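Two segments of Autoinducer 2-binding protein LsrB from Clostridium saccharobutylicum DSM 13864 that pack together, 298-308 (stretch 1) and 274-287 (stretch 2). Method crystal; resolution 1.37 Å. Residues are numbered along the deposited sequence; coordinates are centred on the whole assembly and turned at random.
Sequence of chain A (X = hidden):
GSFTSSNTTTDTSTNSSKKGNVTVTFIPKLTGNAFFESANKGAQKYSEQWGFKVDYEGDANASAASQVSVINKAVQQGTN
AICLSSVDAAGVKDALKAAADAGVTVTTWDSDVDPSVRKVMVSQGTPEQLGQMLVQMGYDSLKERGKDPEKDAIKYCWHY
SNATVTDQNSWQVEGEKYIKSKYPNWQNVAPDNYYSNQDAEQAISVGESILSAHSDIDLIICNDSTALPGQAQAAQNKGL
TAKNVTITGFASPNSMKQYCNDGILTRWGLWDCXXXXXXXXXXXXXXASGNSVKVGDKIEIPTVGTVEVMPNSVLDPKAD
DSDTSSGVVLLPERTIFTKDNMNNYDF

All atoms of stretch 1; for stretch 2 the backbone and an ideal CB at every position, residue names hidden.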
ATOM      1  N   LYS A 298     -10.674  -5.438  21.715  1.00 23.40           N
ATOM      2  CA  LYS A 298     -10.014  -6.601  21.143  1.00 25.40           C
ATOM      3  C   LYS A 298     -11.091  -7.476  20.524  1.00 25.84           C
ATOM      4  O   LYS A 298     -12.026  -7.890  21.213  1.00 26.30           O
ATOM      5  CB  LYS A 298      -9.265  -7.358  22.233  1.00 27.36           C
ATOM      6  CG  LYS A 298      -8.137  -6.534  22.821  1.00 30.50           C
ATOM      7  CD  LYS A 298      -7.441  -7.295  23.935  1.00 33.51           C
ATOM      8  CE  LYS A 298      -6.289  -6.487  24.494  1.00 36.06           C
ATOM      9  NZ  LYS A 298      -5.302  -6.213  23.421  1.00 37.75           N
ATOM     10  N   ILE A 299     -10.975  -7.736  19.228  1.00 26.27           N
ATOM     11  CA  ILE A 299     -11.988  -8.460  18.475  1.00 27.97           C
ATOM     12  C   ILE A 299     -11.361  -9.722  17.905  1.00 28.52           C
ATOM     13  O   ILE A 299     -10.312  -9.660  17.263  1.00 26.81           O
ATOM     14  CB  ILE A 299     -12.575  -7.577  17.364  1.00 29.52           C
ATOM     15  CG1 ILE A 299     -13.285  -6.383  18.005  1.00 30.44           C
ATOM     16  CG2 ILE A 299     -13.525  -8.383  16.468  1.00 30.12           C
ATOM     17  CD1 ILE A 299     -13.369  -5.197  17.117  1.00 30.50           C
ATOM     18  N   GLU A 300     -12.003 -10.863  18.150  1.00 30.60           N
ATOM     19  CA  GLU A 300     -11.532 -12.144  17.639  1.00 33.53           C
ATOM     20  C   GLU A 300     -12.091 -12.340  16.237  1.00 32.32           C
ATOM     21  O   GLU A 300     -13.298 -12.542  16.068  1.00 33.54           O
ATOM     22  CB  GLU A 300     -11.985 -13.275  18.561  1.00 38.10           C
ATOM     23  CG  GLU A 300     -11.797 -14.662  17.980  1.00 42.99           C
ATOM     24  CD  GLU A 300     -10.350 -14.955  17.633  1.00 47.32           C
ATOM     25  OE1 GLU A 300     -10.102 -15.515  16.544  1.00 48.15           O
ATOM     26  OE2 GLU A 300      -9.459 -14.629  18.450  1.00 49.56           O
ATOM     27  N   ILE A 301     -11.224 -12.283  15.230  1.00 29.91           N
ATOM     28  CA  ILE A 301     -11.613 -12.541  13.846  1.00 28.39           C
ATOM     29  C   ILE A 301     -11.409 -14.032  13.582  1.00 28.16           C
ATOM     30  O   ILE A 301     -10.254 -14.484  13.544  1.00 28.49           O
ATOM     31  CB  ILE A 301     -10.796 -11.684  12.875  1.00 27.91           C
ATOM     32  CG1 ILE A 301     -11.019 -10.199  13.193  1.00 28.15           C
ATOM     33  CG2 ILE A 301     -11.150 -12.027  11.438  1.00 27.64           C
ATOM     34  CD1 ILE A 301     -10.269  -9.263  12.279  1.00 28.22           C
ATOM     35  N   PRO A 302     -12.474 -14.813  13.388  1.00 27.87           N
ATOM     36  CA  PRO A 302     -12.320 -16.273  13.311  1.00 27.34           C
ATOM     37  C   PRO A 302     -11.301 -16.672  12.253  1.00 27.25           C
ATOM     38  O   PRO A 302     -11.334 -16.186  11.122  1.00 27.00           O
ATOM     39  CB  PRO A 302     -13.724 -16.758  12.940  1.00 27.84           C
ATOM     40  CG  PRO A 302     -14.635 -15.678  13.385  1.00 28.05           C
ATOM     41  CD  PRO A 302     -13.869 -14.390  13.205  1.00 28.05           C
ATOM     42  N   THR A 303     -10.393 -17.572  12.634  1.00 27.74           N
ATOM     43  CA  THR A 303      -9.318 -18.138  11.807  1.00 29.08           C
ATOM     44  C   THR A 303      -8.200 -17.157  11.464  1.00 29.45           C
ATOM     45  O   THR A 303      -7.254 -17.544  10.760  1.00 29.91           O
ATOM     46  CB  THR A 303      -9.810 -18.862  10.540  1.00 30.30           C
ATOM     47  OG1 THR A 303     -10.131 -17.907   9.518  1.00 31.48           O
ATOM     48  CG2 THR A 303     -11.035 -19.704  10.851  1.00 30.22           C
ATOM     49  N   VAL A 304      -8.270 -15.912  11.924  1.00 28.46           N
ATOM     50  CA  VAL A 304      -7.215 -14.933  11.727  1.00 28.21           C
ATOM     51  C   VAL A 304      -6.502 -14.622  13.034  1.00 28.40           C
ATOM     52  O   VAL A 304      -5.281 -14.722  13.124  1.00 28.88           O
ATOM     53  CB  VAL A 304      -7.762 -13.650  11.071  1.00 28.38           C
ATOM     54  CG1 VAL A 304      -6.667 -12.592  11.032  1.00 28.85           C
ATOM     55  CG2 VAL A 304      -8.268 -13.964   9.675  1.00 28.82           C
ATOM     56  N   GLY A 305      -7.252 -14.267  14.060  1.00 27.84           N
ATOM     57  CA  GLY A 305      -6.716 -13.996  15.369  1.00 27.82           C
ATOM     58  C   GLY A 305      -7.391 -12.781  15.954  1.00 27.39           C
ATOM     59  O   GLY A 305      -8.341 -12.230  15.388  1.00 27.36           O
ATOM     60  N   THR A 306      -6.888 -12.371  17.107  1.00 27.59           N
ATOM     61  CA  THR A 306      -7.460 -11.265  17.853  1.00 27.94           C
ATOM     62  C   THR A 306      -6.755  -9.985  17.442  1.00 27.09           C
ATOM     63  O   THR A 306      -5.523  -9.929  17.408  1.00 28.68           O
ATOM     64  CB  THR A 306      -7.272 -11.515  19.348  1.00 29.42           C
ATOM     65  OG1 THR A 306      -7.971 -12.709  19.701  1.00 30.73           O
ATOM     66  CG2 THR A 306      -7.822 -10.362  20.138  1.00 29.40           C
ATOM     67  N   VAL A 307      -7.535  -8.965  17.120  1.00 24.25           N
ATOM     68  CA  VAL A 307      -6.994  -7.671  16.736  1.00 23.24           C
ATOM     69  C   VAL A 307      -7.384  -6.646  17.786  1.00 22.82           C
ATOM     70  O   VAL A 307      -8.391  -6.798  18.487  1.00 23.98           O
ATOM     71  CB  VAL A 307      -7.446  -7.237  15.327  1.00 23.83           C
ATOM     72  CG1 VAL A 307      -7.078  -8.325  14.340  1.00 23.68           C
ATOM     73  CG2 VAL A 307      -8.938  -6.942  15.294  1.00 25.19           C
ATOM     74  N   GLU A 308      -6.565  -5.603  17.907  1.00 21.94           N
ATOM     75  CA  GLU A 308      -6.833  -4.504  18.824  1.00 22.56           C
ATOM     76  C   GLU A 308      -7.059  -3.237  18.013  1.00 19.91           C
ATOM     77  O   GLU A 308      -6.248  -2.905  17.143  1.00 20.18           O
ATOM     78  CB  GLU A 308      -5.676  -4.309  19.817  1.00 26.36           C
ATOM     79  CG  GLU A 308      -5.977  -3.215  20.828  1.00 30.33           C
ATOM     80  CD  GLU A 308      -4.796  -2.875  21.698  1.00 34.40           C
ATOM     81  OE1 GLU A 308      -3.797  -3.620  21.644  1.00 35.68           O
ATOM     82  OE2 GLU A 308      -4.863  -1.857  22.427  1.00 35.75           O
ATOM     83  N   UNK A 274      -3.670 -10.507   1.208  1.00 15.33           N
ATOM     84  CA  UNK A 274      -4.888 -11.301   1.223  1.00 15.53           C
ATOM     85  C   UNK A 274      -5.564 -11.291   2.575  1.00 15.73           C
ATOM     86  O   UNK A 274      -6.774 -11.074   2.667  1.00 15.75           O
ATOM     87  CB  UNK A 274      -4.582 -12.743   0.811  1.00 15.53           C
ATOM     88  N   UNK A 275      -4.798 -11.519   3.645  1.00 16.59           N
ATOM     89  CA  UNK A 275      -5.381 -11.445   4.978  1.00 18.17           C
ATOM     90  C   UNK A 275      -5.783 -10.015   5.296  1.00 16.06           C
ATOM     91  O   UNK A 275      -6.796  -9.782   5.957  1.00 16.11           O
ATOM     92  CB  UNK A 275      -4.401 -11.970   6.029  1.00 18.17           C
ATOM     93  N   UNK A 276      -5.041  -9.036   4.783  1.00 14.74           N
ATOM     94  CA  UNK A 276      -5.403  -7.640   5.015  1.00 14.10           C
ATOM     95  C   UNK A 276      -6.760  -7.312   4.400  1.00 14.12           C
ATOM     96  O   UNK A 276      -7.609  -6.695   5.049  1.00 14.58           O
ATOM     97  CB  UNK A 276      -4.330  -6.711   4.444  1.00 14.10           C
ATOM     98  N   UNK A 277      -6.966  -7.692   3.131  1.00 14.10           N
ATOM     99  CA  UNK A 277      -8.265  -7.437   2.511  1.00 14.63           C
ATOM    100  C   UNK A 277      -9.374  -8.158   3.251  1.00 14.89           C
ATOM    101  O   UNK A 277     -10.448  -7.602   3.483  1.00 14.64           O
ATOM    102  CB  UNK A 277      -8.253  -7.865   1.042  1.00 14.63           C
ATOM    103  N   UNK A 278      -9.117  -9.403   3.650  1.00 15.01           N
ATOM    104  CA  UNK A 278     -10.109 -10.150   4.416  1.00 15.29           C
ATOM    105  C   UNK A 278     -10.424  -9.449   5.727  1.00 14.98           C
ATOM    106  O   UNK A 278     -11.594  -9.343   6.108  1.00 15.31           O
ATOM    107  CB  UNK A 278      -9.618 -11.574   4.685  1.00 15.29           C
ATOM    108  N   UNK A 279      -9.401  -8.969   6.431  1.00 14.83           N
ATOM    109  CA  UNK A 279      -9.634  -8.292   7.696  1.00 15.16           C
ATOM    110  C   UNK A 279     -10.450  -7.017   7.515  1.00 14.65           C
ATOM    111  O   UNK A 279     -11.334  -6.719   8.329  1.00 14.91           O
ATOM    112  CB  UNK A 279      -8.300  -7.967   8.371  1.00 15.16           C
ATOM    113  N   UNK A 280     -10.129  -6.221   6.483  1.00 14.10           N
ATOM    114  CA  UNK A 280     -10.906  -5.020   6.228  1.00 13.91           C
ATOM    115  C   UNK A 280     -12.364  -5.341   5.985  1.00 13.47           C
ATOM    116  O   UNK A 280     -13.260  -4.695   6.533  1.00 14.28           O
ATOM    117  CB  UNK A 280     -10.333  -4.259   5.031  1.00 13.91           C
ATOM    118  N   UNK A 281     -12.613  -6.366   5.182  1.00 13.71           N
ATOM    119  CA  UNK A 281     -13.991  -6.766   4.919  1.00 13.80           C
ATOM    120  C   UNK A 281     -14.653  -7.336   6.161  1.00 13.66           C
ATOM    121  O   UNK A 281     -15.844  -7.092   6.395  1.00 14.80           O
ATOM    122  CB  UNK A 281     -14.039  -7.792   3.785  1.00 13.80           C
ATOM    123  N   UNK A 282     -13.904  -8.070   6.990  1.00 14.42           N
ATOM    124  CA  UNK A 282     -14.474  -8.575   8.237  1.00 15.28           C
ATOM    125  C   UNK A 282     -14.899  -7.431   9.163  1.00 15.08           C
ATOM    126  O   UNK A 282     -15.987  -7.474   9.767  1.00 15.57           O
ATOM    127  CB  UNK A 282     -13.465  -9.478   8.949  1.00 15.28           C
ATOM    128  N   UNK A 283     -14.047  -6.407   9.314  1.00 15.19           N
ATOM    129  CA  UNK A 283     -14.413  -5.286  10.181  1.00 15.19           C
ATOM    130  C   UNK A 283     -15.674  -4.603   9.677  1.00 14.68           C
ATOM    131  O   UNK A 283     -16.545  -4.232  10.473  1.00 15.01           O
ATOM    132  CB  UNK A 283     -13.267  -4.276  10.268  1.00 15.19           C
ATOM    133  N   UNK A 284     -15.770  -4.393   8.356  1.00 14.15           N
ATOM    134  CA  UNK A 284     -16.984  -3.807   7.786  1.00 14.34           C
ATOM    135  C   UNK A 284     -18.217  -4.668   8.079  1.00 14.95           C
ATOM    136  O   UNK A 284     -19.252  -4.152   8.492  1.00 15.35           O
ATOM    137  CB  UNK A 284     -16.821  -3.626   6.276  1.00 14.34           C
ATOM    138  N   UNK A 285     -18.103  -5.984   7.887  1.00 15.20           N
ATOM    139  CA  UNK A 285     -19.200  -6.913   8.150  1.00 15.89           C
ATOM    140  C   UNK A 285     -19.570  -6.918   9.624  1.00 16.55           C
ATOM    141  O   UNK A 285     -20.751  -6.926   9.983  1.00 17.20           O
ATOM    142  CB  UNK A 285     -18.825  -8.326   7.699  1.00 15.89           C
ATOM    143  N   UNK A 286     -18.560  -6.900  10.495  1.00 16.96           N
ATOM    144  CA  UNK A 286     -18.791  -6.965  11.932  1.00 17.48           C
ATOM    145  C   UNK A 286     -19.562  -5.746  12.406  1.00 16.88           C
ATOM    146  O   UNK A 286     -20.526  -5.863  13.185  1.00 17.35           O
ATOM    147  CB  UNK A 286     -17.465  -7.079  12.686  1.00 17.48           C
ATOM    148  N   UNK A 287     -19.184  -4.567  11.913  1.00 16.03           N
ATOM    149  CA  UNK A 287     -19.907  -3.352  12.282  1.00 16.62           C
ATOM    150  C   UNK A 287     -21.282  -3.307  11.626  1.00 17.02           C
ATOM    151  O   UNK A 287     -22.286  -2.992  12.282  1.00 17.48           O
ATOM    152  CB  UNK A 287     -19.099  -2.113  11.891  1.00 16.62           C
TER

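Stretch 1 is a hairpin of strands 298-301 and 305-308. Ile 299, Ile 301, Val 304 and Val 307 point their CA-to-CB bonds toward the helix of stretch 2, which crosses strand 298-301 at 113°. The visible surface is therefore aliphatic, and apolar partners are expected three or four positions apart.

Position 274 has no atom of stretch 1 within 5.5 Å of its ideal CB, so many residues would fit; it is Gly 274.

Position 275 points toward the hairpin near Val 304, but its ideal CB touches nothing, so a branched or long apolar chain would suit. It is Ile 275, whose CD1 lies 3.8 Å from Val 304 CG1.

Positions 276 and 277 are out of reach; they are Gln 276, hydrogen-bonded elsewhere in the structure, and Gly 277. At 278 the bond points toward stretch 1 without touching it, leaving small or larger residues possible; Ala 278 CB stays 5.7 Å from Val 304 CG2.

At 279 the bond runs sideways, with the ideal CB 4.6 Å from Ile 301 CD1. A flexible apolar chain, leucine or methionine, could turn in among Ile 301, Val 304 and Val 307. Met 279 does so: its CG is 4.1 Å from Val 304 CG1, and its CE is 3.8 Å from Val 307 CG1.

Position 280 points away and 281 is out of reach; they are Gly 280 and Cys 281.

Position 282 points toward Ile 301, its ideal CB 4.2 Å from Ile 301 CG2. A large apolar or aromatic residue suits, and the carbonyl of Glu 300 beyond offers an acceptor. Tyr 282 (chi1 t) places one ring face under Ile 301 CG2, 4.0 Å from the centroid and 18° off the normal, a CH-pi contact. Its OH is 3.5 Å from Pro 302 CD; a water 2.7 Å from Tyr 282 OH donates to Glu 300 O at 2.6 Å.

Position 283 points sideways, its ideal CB 6.9 Å from Ile 299 CD1, so a long apolar chain would suit. Met 283, with all three chi angles m, brings CE to 3.8 Å from Ile 299 CD1.

Position 286 points toward Ile 299, its ideal CB 5.6 Å from Ile 299 CG2, a gap that a long or aromatic chain would fill. Tyr 286 sets its ring face against Ile 299 CG2, 4.2 Å from the centroid.

Positions 284, 285 and 287 are out of reach and leave the choice open; they are Ala 284, Tyr 285 and Ile 287.

Stretch 2, residues 274-287: GIQGAMGCYMAYYI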
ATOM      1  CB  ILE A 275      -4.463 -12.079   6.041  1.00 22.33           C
ATOM      2  CG1 ILE A 275      -5.309 -12.682   7.177  1.00 25.04           C
ATOM      3  CG2 ILE A 275      -3.527 -11.079   6.647  1.00 24.32           C
ATOM      4  CD1 ILE A 275      -4.541 -13.596   8.072  1.00 27.05           C
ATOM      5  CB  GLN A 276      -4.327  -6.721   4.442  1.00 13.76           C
ATOM      6  CG  GLN A 276      -4.621  -5.252   4.764  1.00 13.24           C
ATOM      7  CD  GLN A 276      -3.673  -4.294   4.070  1.00 13.01           C
ATOM      8  OE1 GLN A 276      -2.907  -4.690   3.198  1.00 13.74           O
ATOM      9  NE2 GLN A 276      -3.690  -3.040   4.498  1.00 13.13           N
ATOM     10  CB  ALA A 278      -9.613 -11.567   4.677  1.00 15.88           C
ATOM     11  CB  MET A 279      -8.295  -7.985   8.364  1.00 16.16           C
ATOM     12  CG  MET A 279      -7.584  -9.229   8.907  1.00 17.78           C
ATOM     13  SD  MET A 279      -5.860  -8.889   9.317  1.00 19.84           S
ATOM     14  CE  MET A 279      -6.093  -7.776  10.680  1.00 20.49           C
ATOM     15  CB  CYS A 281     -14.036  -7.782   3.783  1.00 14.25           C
ATOM     16  SG  CYS A 281     -13.616  -7.057   2.183  1.00 14.66           S
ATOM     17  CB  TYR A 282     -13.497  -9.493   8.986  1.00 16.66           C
ATOM     18  CG  TYR A 282     -14.199 -10.132  10.158  1.00 18.14           C
ATOM     19  CD1 TYR A 282     -14.915 -11.310  10.000  1.00 19.19           C
ATOM     20  CD2 TYR A 282     -14.211  -9.517  11.414  1.00 18.66           C
ATOM     21  CE1 TYR A 282     -15.609 -11.882  11.061  1.00 20.47           C
ATOM     22  CE2 TYR A 282     -14.911 -10.091  12.492  1.00 20.56           C
ATOM     23  CZ  TYR A 282     -15.605 -11.278  12.299  1.00 21.40           C
ATOM     24  OH  TYR A 282     -16.301 -11.891  13.330  1.00 23.27           O
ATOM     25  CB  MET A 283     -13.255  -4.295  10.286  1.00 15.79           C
ATOM     26  CG  MET A 283     -12.006  -4.889  10.995  1.00 17.31           C
ATOM     27  SD  MET A 283     -12.342  -5.621  12.644  1.00 19.74           S
ATOM     28  CE  MET A 283     -12.976  -4.171  13.505  1.00 21.43           C
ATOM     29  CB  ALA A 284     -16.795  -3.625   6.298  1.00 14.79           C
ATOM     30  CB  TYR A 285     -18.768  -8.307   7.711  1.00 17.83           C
ATOM     31  CG  TYR A 285     -19.499  -9.439   8.375  1.00 20.09           C
ATOM     32  CD1 TYR A 285     -20.758  -9.829   7.936  1.00 21.13           C
ATOM     33  CD2 TYR A 285     -18.905 -10.157   9.402  1.00 21.57           C
ATOM     34  CE1 TYR A 285     -21.440 -10.889   8.542  1.00 22.88           C
ATOM     35  CE2 TYR A 285     -19.569 -11.223  10.013  1.00 22.99           C
ATOM     36  CZ  TYR A 285     -20.834 -11.574   9.577  1.00 23.73           C
ATOM     37  OH  TYR A 285     -21.478 -12.630  10.184  1.00 26.38           O
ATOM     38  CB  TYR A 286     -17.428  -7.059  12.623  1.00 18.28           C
ATOM     39  CG  TYR A 286     -17.474  -7.269  14.110  1.00 19.94           C
ATOM     40  CD1 TYR A 286     -17.723  -8.516  14.645  1.00 21.70           C
ATOM     41  CD2 TYR A 286     -17.237  -6.220  14.979  1.00 20.74           C
ATOM     42  CE1 TYR A 286     -17.758  -8.726  16.017  1.00 23.45           C
ATOM     43  CE2 TYR A 286     -17.254  -6.413  16.355  1.00 22.55           C
ATOM     44  CZ  TYR A 286     -17.518  -7.681  16.880  1.00 23.78           C
ATOM     45  OH  TYR A 286     -17.551  -7.934  18.240  1.00 26.23           O
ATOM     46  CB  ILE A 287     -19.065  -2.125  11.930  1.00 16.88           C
ATOM     47  CG1 ILE A 287     -17.798  -2.077  12.795  1.00 17.65           C
ATOM     48  CG2 ILE A 287     -19.911  -0.842  12.058  1.00 16.90           C
ATOM     49  CD1 ILE A 287     -16.809  -1.056  12.246  1.00 19.01           C
TER
HETATM   50  O   HOH W   1     -15.710 -11.565  15.978  1.00 33.16           O
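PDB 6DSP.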